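Local coordinates for protein adenylyltransferase VopS (PDB 3LET) that transfers AMP from ATP to a threonine of host Rho GTPases, blocking their downstream signalling and actin assembly in infected cells, at residues 128-133 / 232-237; 219-224 / 276-281; 270-275 / 309-314. All coordinates share one frame; numbering follows the deposited sequence.

Contact 1. Residues 128-133 / 232-237; sequences VMHLKA and GGTLPS
H130 and T234 meet with their side chains at about a right angle. The backbone carbon of T234 makes the main touch. Its CA sits over one face of the H130 imidazole, 3.8 Å from the ring centroid and only 3° off the ring normal. This is a CH-pi contact. The H130 side chain starts out toward the loop, and chi1 of -64° sets CG anti to the carbonyl carbon. T234 CG2 adds a looser touch, 4.1 Å from H130 CD2. At the far end of the ring, H130 CE1 lies 3.1 Å from G233 O. H130 NE2 is also near that oxygen, but the angle is poor for a hydrogen bond.

The contact lays the loop that leads into helix 238-255 against the long helix 113-139. It joins a helix of the VopS N-terminal family region to part of the Fic region. S237 is the N-cap of helix 238-255. Its OG bonds to G240 N and also to E127, about one turn back on the long helix.

Two waters bridge the segments. One lies in the plane of the H130 ring, 2.9 Å from H130 ND1, and donates to L235 O. The second donates to H130 O and to T234 O, so both backbones share it. At the next helix residue, L131 CD2 packs on P236 CB at 3.7 Å. The same leucine touches L82 and I86 of helix 77-86, while the proline ring also rests on H275.

Contact 2. Residues 219-224 / 276-281; sequences PNVERD and GFTDGN
T278 and D279 bring segment 276-281 against V221 and E222. Just before them, the F277 ring has no contact with 219-224; it stacks on H214 of helix 207-217. T278 makes the direct polar link. Its OG1 donates to E222 O at 2.7 Å, with a C=O...donor angle of 147° and the donor tilted slightly from the carbonyl plane. A chi1 of 51° puts OG1 between the backbone N and the carbonyl carbon, where it meets E222 O. T278 CG2 touches D224 O at 3.7 Å. E222 OE2 approaches T278 CB, but this glutamate is poorly ordered.

D279 follows with an apolar touch. Its CB meets V221 CG2 at 3.4 Å, and the two side chains slide past each other in opposite directions. The carboxylate is shared out: OD1 takes the N-H of G280 from above its plane, and OD2 receives a water at 2.6 Å. That water is also weakly bonded to E222 N. G280 has positive phi and is the N-cap of the next helix.

N281 then folds back on F277. Its OD1 accepts F277 N at 2.8 Å, in the carbonyl plane on a lone pair, and its ND2 donates to F277 O. This pair of bonds fixes the amide and closes the turn. G280 and N281 belong, by similarity, to the ATP site. H275 and GFTDGN fit the start of the Fic motif HxFx(D/E)GNGR, whose loop leads into helix 281-295.

Contact 3. Residues 270-275 / 309-314; sequences GVIGYH and SLHGIK
G273 and H311 bring two helix ends together, with their CA atoms 4.3 Å apart. Helix 260-274 closes here in a Schellman motif with H275, at positive phi, as the C-prime residue. Helix 304-311 gives way to G312, which also has positive phi. The approach is close because G273 has no side chain: its CA lies 3.5 Å from H311 O, and a CB there would be tight against that oxygen. One water donates to both G273 O and H311 O, so it satisfies two carbonyls at the helix ends.

On one flank I272 packs against H311. I272 CG2 is 3.6 Å from H311 CB, and it also touches CG and CD2 of the imidazole. The two side chains are set at a slant. H311 CG sits between its backbone N and carbonyl carbon (chi1 55°). The ring is turned back to its own chain, where ND1 accepts I313 N at 3.1 Å, with an N-H...acceptor angle of 163°. I313 N lies in the ring plane.

I313 also points its side chain at 270-275. Its CD1 meets H275 NE2 tip to tip at 3.8 Å, and G273 O at the same distance. I272 O stands over the centre of the H275 ring, 3.7 Å above its plane. H275 is the histidine that opens the Fic signature.

Direct contact is thus by van der Waals packing, with a water as the polar bridge. Since H311 ND1 accepts a backbone N-H, a neutral H311 would probably carry its proton on NE2.

Overall arrangement
Contacts 2 and 3 contain the start of the Fic signature, which begins at H275, and contact 1 packs beside that histidine. Segment 270-275 runs straight on into 276-281: G276 N lies 3.1 Å from V271 O, a probable hydrogen bond, and N281 O packs on I272 CG1 at 3.4 Å. Contact 3 also meets contact 1, since L235 CD2 lies 3.4 Å from H275 NE2. Contacts 1 and 2 do not touch; their centres are 19 Å apart and their nearest atoms about 7 Å. Several of the residues assigned to ATP by similarity lie here. G280 and N281 are in contact 2, and the I272 side chain of contact 3 is about 4 Å from G282 and 5 Å from the side chain of R286.

Contact 1. Residues 128-133 / 232-237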
loop_
_atom_site.group_PDB
_atom_site.type_symbol
_atom_site.label_atom_id
_atom_site.label_comp_id
_atom_site.label_asym_id
_atom_site.label_seq_id
_atom_site.Cartn_x
_atom_site.Cartn_y
_atom_site.Cartn_z
ATOM N N VAL A 128 8.066 -8.717 2.429
ATOM C CA VAL A 128 7.098 -9.816 2.527
ATOM C C VAL A 128 6.833 -10.181 3.999
ATOM O O VAL A 128 5.688 -10.358 4.402
ATOM C CB VAL A 128 7.605 -11.070 1.775
ATOM C CG1 VAL A 128 6.733 -12.305 2.120
ATOM C CG2 VAL A 128 7.629 -10.809 0.259
ATOM N N MET A 129 7.892 -10.305 4.800
ATOM C CA MET A 129 7.718 -10.615 6.213
ATOM C C MET A 129 6.773 -9.623 6.897
ATOM O O MET A 129 5.942 -9.992 7.740
ATOM C CB MET A 129 9.072 -10.549 6.925
ATOM C CG MET A 129 9.914 -11.778 6.777
ATOM S SD MET A 129 11.378 -11.673 7.835
ATOM C CE MET A 129 10.585 -11.275 9.407
ATOM N N HIS A 130 6.946 -8.353 6.578
ATOM C CA HIS A 130 6.225 -7.288 7.299
ATOM C C HIS A 130 4.776 -7.231 6.886
ATOM O O HIS A 130 3.898 -6.993 7.716
ATOM C CB HIS A 130 6.919 -5.946 7.069
ATOM C CG HIS A 130 8.311 -5.906 7.625
ATOM N ND1 HIS A 130 9.284 -5.049 7.162
ATOM C CD2 HIS A 130 8.894 -6.657 8.593
ATOM C CE1 HIS A 130 10.404 -5.254 7.841
ATOM N NE2 HIS A 130 10.196 -6.225 8.709
ATOM N N LEU A 131 4.516 -7.450 5.603
ATOM C CA LEU A 131 3.130 -7.466 5.135
ATOM C C LEU A 131 2.443 -8.666 5.759
ATOM O O LEU A 131 1.276 -8.607 6.147
ATOM C CB LEU A 131 3.071 -7.601 3.620
ATOM C CG LEU A 131 3.785 -6.437 2.915
ATOM C CD1 LEU A 131 3.667 -6.566 1.404
ATOM C CD2 LEU A 131 3.232 -5.096 3.357
ATOM N N LYS A 132 3.145 -9.790 5.823
ATOM C CA LYS A 132 2.503 -10.999 6.332
ATOM C C LYS A 132 2.251 -10.892 7.819
ATOM O O LYS A 132 1.325 -11.504 8.324
ATOM C CB LYS A 132 3.361 -12.242 6.055
ATOM C CG LYS A 132 3.251 -12.649 4.585
ATOM C CD LYS A 132 3.831 -14.027 4.360
ATOM C CE LYS A 132 3.369 -14.605 3.048
ATOM N NZ LYS A 132 3.921 -15.974 2.841
ATOM N N ALA A 133 3.101 -10.157 8.530
ATOM C CA ALA A 133 2.907 -10.014 9.974
ATOM C C ALA A 133 1.612 -9.225 10.201
ATOM O O ALA A 133 0.816 -9.568 11.079
ATOM C CB ALA A 133 4.095 -9.314 10.621
ATOM N N GLY A 232 15.152 -2.944 11.006
ATOM C CA GLY A 232 14.560 -3.403 12.252
ATOM C C GLY A 232 13.090 -3.021 12.395
ATOM O O GLY A 232 12.330 -3.698 13.089
ATOM N N GLY A 233 12.684 -1.939 11.740
ATOM C CA GLY A 233 11.287 -1.518 11.765
ATOM C C GLY A 233 10.395 -2.516 11.055
ATOM O O GLY A 233 10.875 -3.366 10.317
ATOM N N THR A 234 9.091 -2.428 11.278
ATOM C CA THR A 234 8.159 -3.353 10.629
ATOM C C THR A 234 7.133 -2.638 9.732
ATOM O O THR A 234 6.272 -3.296 9.149
ATOM C CB THR A 234 7.407 -4.232 11.659
ATOM O OG1 THR A 234 6.776 -3.388 12.625
ATOM C CG2 THR A 234 8.366 -5.184 12.367
ATOM N N LEU A 235 7.232 -1.316 9.609
ATOM C CA LEU A 235 6.309 -0.544 8.763
ATOM C C LEU A 235 6.395 -1.031 7.318
ATOM O O LEU A 235 7.498 -1.070 6.775
ATOM C CB LEU A 235 6.712 0.928 8.744
ATOM C CG LEU A 235 5.828 2.012 9.358
ATOM C CD1 LEU A 235 6.308 3.369 8.842
ATOM C CD2 LEU A 235 4.366 1.811 9.036
ATOM N N PRO A 236 5.251 -1.378 6.694
ATOM C CA PRO A 236 5.207 -1.684 5.256
ATOM C C PRO A 236 5.735 -0.519 4.424
ATOM O O PRO A 236 5.654 0.621 4.879
ATOM C CB PRO A 236 3.718 -1.866 4.987
ATOM C CG PRO A 236 3.161 -2.299 6.295
ATOM C CD PRO A 236 3.925 -1.541 7.317
ATOM N N SER A 237 6.270 -0.782 3.235
ATOM C CA SER A 237 6.580 0.304 2.316
ATOM C C SER A 237 5.255 0.989 2.014
ATOM O O SER A 237 4.181 0.431 2.260
ATOM C CB SER A 237 7.184 -0.230 1.009
ATOM O OG SER A 237 6.278 -1.106 0.342
HETATM O O HOH W 1 8.797 -2.915 5.318
HETATM O O HOH W 2 4.374 -5.405 9.879
#

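Contact 2. Residues 219-224 / 276-281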
loop_
_atom_site.group_PDB
_atom_site.type_symbol
_atom_site.label_atom_id
_atom_site.label_comp_id
_atom_site.label_asym_id
_atom_site.label_seq_id
_atom_site.Cartn_x
_atom_site.Cartn_y
_atom_site.Cartn_z
ATOM N N PRO A 219 -6.751 16.713 2.543
ATOM C CA PRO A 219 -6.188 17.343 1.338
ATOM C C PRO A 219 -4.689 17.662 1.451
ATOM O O PRO A 219 -4.153 17.880 2.546
ATOM C CB PRO A 219 -7.028 18.617 1.171
ATOM C CG PRO A 219 -8.297 18.347 1.923
ATOM C CD PRO A 219 -7.893 17.470 3.085
ATOM N N ASN A 220 -4.018 17.660 0.306
ATOM C CA ASN A 220 -2.587 17.938 0.251
ATOM C C ASN A 220 -1.761 17.154 1.273
ATOM O O ASN A 220 -0.743 17.626 1.779
ATOM C CB ASN A 220 -2.334 19.437 0.387
ATOM C CG ASN A 220 -2.520 20.172 -0.924
ATOM O OD1 ASN A 220 -2.798 19.561 -1.958
ATOM N ND2 ASN A 220 -2.358 21.488 -0.892
ATOM N N VAL A 221 -2.212 15.949 1.578
ATOM C CA VAL A 221 -1.336 14.975 2.181
ATOM C C VAL A 221 -0.151 14.869 1.229
ATOM O O VAL A 221 -0.304 15.081 0.022
ATOM C CB VAL A 221 -2.024 13.611 2.283
ATOM C CG1 VAL A 221 -2.519 13.166 0.907
ATOM C CG2 VAL A 221 -1.080 12.581 2.866
ATOM N N GLU A 222 1.027 14.564 1.755
ATOM C CA GLU A 222 2.180 14.321 0.896
ATOM C C GLU A 222 2.183 12.847 0.488
ATOM O O GLU A 222 1.884 11.976 1.305
ATOM C CB GLU A 222 3.478 14.713 1.609
ATOM C CG GLU A 222 3.757 13.928 2.877
ATOM C CD GLU A 222 4.356 12.565 2.595
ATOM O OE1 GLU A 222 5.351 12.496 1.840
ATOM O OE2 GLU A 222 3.833 11.568 3.132
ATOM N N ARG A 223 2.506 12.571 -0.774
ATOM C CA ARG A 223 2.357 11.229 -1.339
ATOM C C ARG A 223 3.693 10.516 -1.568
ATOM O O ARG A 223 3.775 9.559 -2.338
ATOM C CB ARG A 223 1.598 11.316 -2.663
ATOM C CG ARG A 223 2.275 12.213 -3.683
ATOM C CD ARG A 223 1.406 12.440 -4.906
ATOM N NE ARG A 223 1.945 13.503 -5.752
ATOM C CZ ARG A 223 1.357 13.957 -6.854
ATOM N NH1 ARG A 223 0.203 13.441 -7.257
ATOM N NH2 ARG A 223 1.925 14.930 -7.556
ATOM N N ASP A 224 4.728 10.978 -0.877
ATOM C CA ASP A 224 6.092 10.505 -1.082
ATOM C C ASP A 224 6.293 9.001 -0.815
ATOM O O ASP A 224 5.736 8.441 0.115
ATOM C CB ASP A 224 7.047 11.309 -0.198
ATOM C CG ASP A 224 8.487 11.200 -0.651
ATOM O OD1 ASP A 224 8.726 10.649 -1.750
ATOM O OD2 ASP A 224 9.381 11.669 0.087
ATOM N N GLY A 276 -2.460 1.836 4.774
ATOM C CA GLY A 276 -2.851 1.862 3.367
ATOM C C GLY A 276 -2.639 3.193 2.660
ATOM O O GLY A 276 -2.750 3.253 1.415
ATOM N N PHE A 277 -2.388 4.257 3.432
ATOM C CA PHE A 277 -2.131 5.591 2.871
ATOM C C PHE A 277 -0.832 6.148 3.434
ATOM O O PHE A 277 -0.377 5.713 4.481
ATOM C CB PHE A 277 -3.319 6.551 3.173
ATOM C CG PHE A 277 -4.618 6.076 2.594
ATOM C CD1 PHE A 277 -4.927 6.324 1.256
ATOM C CD2 PHE A 277 -5.472 5.305 3.342
ATOM C CE1 PHE A 277 -6.107 5.840 0.694
ATOM C CE2 PHE A 277 -6.666 4.806 2.790
ATOM C CZ PHE A 277 -6.982 5.095 1.460
ATOM N N THR A 278 -0.241 7.135 2.763
ATOM C CA THR A 278 1.019 7.680 3.247
ATOM C C THR A 278 0.807 8.488 4.519
ATOM O O THR A 278 1.706 8.596 5.367
ATOM C CB THR A 278 1.699 8.573 2.182
ATOM O OG1 THR A 278 0.760 9.538 1.711
ATOM C CG2 THR A 278 2.175 7.734 1.018
ATOM N N ASP A 279 -0.390 9.054 4.655
ATOM C CA ASP A 279 -0.754 9.778 5.863
ATOM C C ASP A 279 -2.276 9.821 5.959
ATOM O O ASP A 279 -2.983 9.564 4.977
ATOM C CB ASP A 279 -0.197 11.206 5.807
ATOM C CG ASP A 279 -0.274 11.945 7.155
ATOM O OD1 ASP A 279 -0.590 11.315 8.200
ATOM O OD2 ASP A 279 -0.005 13.178 7.146
ATOM N N GLY A 280 -2.773 10.152 7.143
ATOM C CA GLY A 280 -4.214 10.216 7.369
ATOM C C GLY A 280 -4.873 8.840 7.438
ATOM O O GLY A 280 -6.072 8.689 7.173
ATOM N N ASN A 281 -4.113 7.822 7.792
ATOM C CA ASN A 281 -4.717 6.506 8.003
ATOM C C ASN A 281 -5.744 6.495 9.132
ATOM O O ASN A 281 -6.767 5.839 9.013
ATOM C CB ASN A 281 -3.631 5.471 8.312
ATOM C CG ASN A 281 -2.752 5.241 7.117
ATOM O OD1 ASN A 281 -3.247 4.822 6.087
ATOM N ND2 ASN A 281 -1.465 5.555 7.225
HETATM O O HOH W 3 1.016 14.441 5.096
#

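Contact 3. Residues 270-275 / 309-314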
loop_
_atom_site.group_PDB
_atom_site.type_symbol
_atom_site.label_atom_id
_atom_site.label_comp_id
_atom_site.label_asym_id
_atom_site.label_seq_id
_atom_site.Cartn_x
_atom_site.Cartn_y
_atom_site.Cartn_z
ATOM N N GLY A 270 -8.059 -2.725 8.561
ATOM C CA GLY A 270 -7.318 -2.835 7.314
ATOM C C GLY A 270 -6.579 -1.574 6.946
ATOM O O GLY A 270 -5.411 -1.612 6.523
ATOM N N VAL A 271 -7.251 -0.436 7.040
ATOM C CA VAL A 271 -6.609 0.822 6.664
ATOM C C VAL A 271 -5.440 1.131 7.591
ATOM O O VAL A 271 -4.355 1.470 7.150
ATOM C CB VAL A 271 -7.587 2.019 6.754
ATOM C CG1 VAL A 271 -6.820 3.338 6.479
ATOM C CG2 VAL A 271 -8.715 1.826 5.775
ATOM N N ILE A 272 -5.663 1.033 8.897
ATOM C CA ILE A 272 -4.657 1.509 9.821
ATOM C C ILE A 272 -3.597 0.433 9.980
ATOM O O ILE A 272 -2.397 0.728 10.025
ATOM C CB ILE A 272 -5.260 1.894 11.193
ATOM C CG1 ILE A 272 -6.179 3.117 11.032
ATOM C CG2 ILE A 272 -4.156 2.233 12.191
ATOM C CD1 ILE A 272 -7.138 3.311 12.243
ATOM N N GLY A 273 -4.044 -0.812 10.002
ATOM C CA GLY A 273 -3.167 -1.952 10.257
ATOM C C GLY A 273 -2.184 -2.227 9.124
ATOM O O GLY A 273 -1.082 -2.718 9.351
ATOM N N TYR A 274 -2.603 -1.969 7.899
ATOM C CA TYR A 274 -1.720 -2.177 6.743
ATOM C C TYR A 274 -1.029 -0.868 6.357
ATOM O O TYR A 274 -0.146 -0.875 5.501
ATOM C CB TYR A 274 -2.535 -2.668 5.552
ATOM C CG TYR A 274 -2.936 -4.126 5.589
ATOM C CD1 TYR A 274 -1.977 -5.125 5.869
ATOM C CD2 TYR A 274 -4.238 -4.517 5.274
ATOM C CE1 TYR A 274 -2.313 -6.450 5.857
ATOM C CE2 TYR A 274 -4.592 -5.846 5.272
ATOM C CZ TYR A 274 -3.615 -6.809 5.568
ATOM O OH TYR A 274 -3.926 -8.129 5.576
ATOM N N HIS A 275 -1.429 0.250 6.977
ATOM C CA HIS A 275 -0.900 1.577 6.612
ATOM C C HIS A 275 -1.187 1.819 5.134
ATOM O O HIS A 275 -0.267 1.963 4.324
ATOM C CB HIS A 275 0.607 1.675 6.873
ATOM C CG HIS A 275 0.948 1.599 8.326
ATOM N ND1 HIS A 275 1.024 2.719 9.127
ATOM C CD2 HIS A 275 1.166 0.538 9.138
ATOM C CE1 HIS A 275 1.308 2.352 10.363
ATOM N NE2 HIS A 275 1.400 1.035 10.397
ATOM N N SER A 309 -6.818 -3.104 19.582
ATOM C CA SER A 309 -7.043 -4.510 19.243
ATOM C C SER A 309 -7.309 -4.756 17.772
ATOM O O SER A 309 -6.958 -5.813 17.251
ATOM C CB SER A 309 -8.239 -5.062 20.009
ATOM O OG SER A 309 -7.852 -5.405 21.309
ATOM N N LEU A 310 -7.961 -3.810 17.105
ATOM C CA LEU A 310 -8.281 -3.998 15.687
ATOM C C LEU A 310 -7.061 -3.793 14.811
ATOM O O LEU A 310 -6.753 -4.643 13.967
ATOM C CB LEU A 310 -9.408 -3.034 15.233
ATOM C CG LEU A 310 -10.763 -3.393 15.842
ATOM C CD1 LEU A 310 -11.722 -2.219 15.649
ATOM C CD2 LEU A 310 -11.365 -4.677 15.246
ATOM N N HIS A 311 -6.372 -2.671 14.973
ATOM C CA HIS A 311 -5.311 -2.388 13.987
ATOM C C HIS A 311 -4.011 -3.077 14.375
ATOM O O HIS A 311 -3.181 -3.347 13.520
ATOM C CB HIS A 311 -5.103 -0.886 13.737
ATOM C CG HIS A 311 -4.832 -0.066 14.963
ATOM N ND1 HIS A 311 -3.748 -0.276 15.779
ATOM C CD2 HIS A 311 -5.460 1.036 15.446
ATOM C CE1 HIS A 311 -3.738 0.633 16.743
ATOM N NE2 HIS A 311 -4.767 1.441 16.563
ATOM N N GLY A 312 -3.871 -3.402 15.651
ATOM C CA GLY A 312 -2.735 -4.183 16.129
ATOM C C GLY A 312 -1.381 -3.501 16.120
ATOM O O GLY A 312 -0.354 -4.153 16.315
ATOM N N ILE A 313 -1.366 -2.197 15.875
ATOM C CA ILE A 313 -0.126 -1.448 15.793
ATOM C C ILE A 313 0.358 -1.143 17.203
ATOM O O ILE A 313 -0.403 -0.665 18.028
ATOM C CB ILE A 313 -0.316 -0.128 15.026
ATOM C CG1 ILE A 313 -0.915 -0.395 13.637
ATOM C CG2 ILE A 313 1.002 0.621 14.923
ATOM C CD1 ILE A 313 -0.166 -1.464 12.842
ATOM N N LYS A 314 1.623 -1.434 17.477
ATOM C CA LYS A 314 2.211 -1.125 18.782
ATOM C C LYS A 314 3.361 -0.124 18.657
ATOM O O LYS A 314 4.208 -0.240 17.770
ATOM C CB LYS A 314 2.707 -2.400 19.468
ATOM C CG LYS A 314 1.642 -3.471 19.594
ATOM C CD LYS A 314 1.480 -3.898 21.039
ATOM C CE LYS A 314 0.072 -4.378 21.323
ATOM N NZ LYS A 314 -0.238 -4.333 22.783
HETATM O O HOH W 4 -1.233 -4.623 11.825
#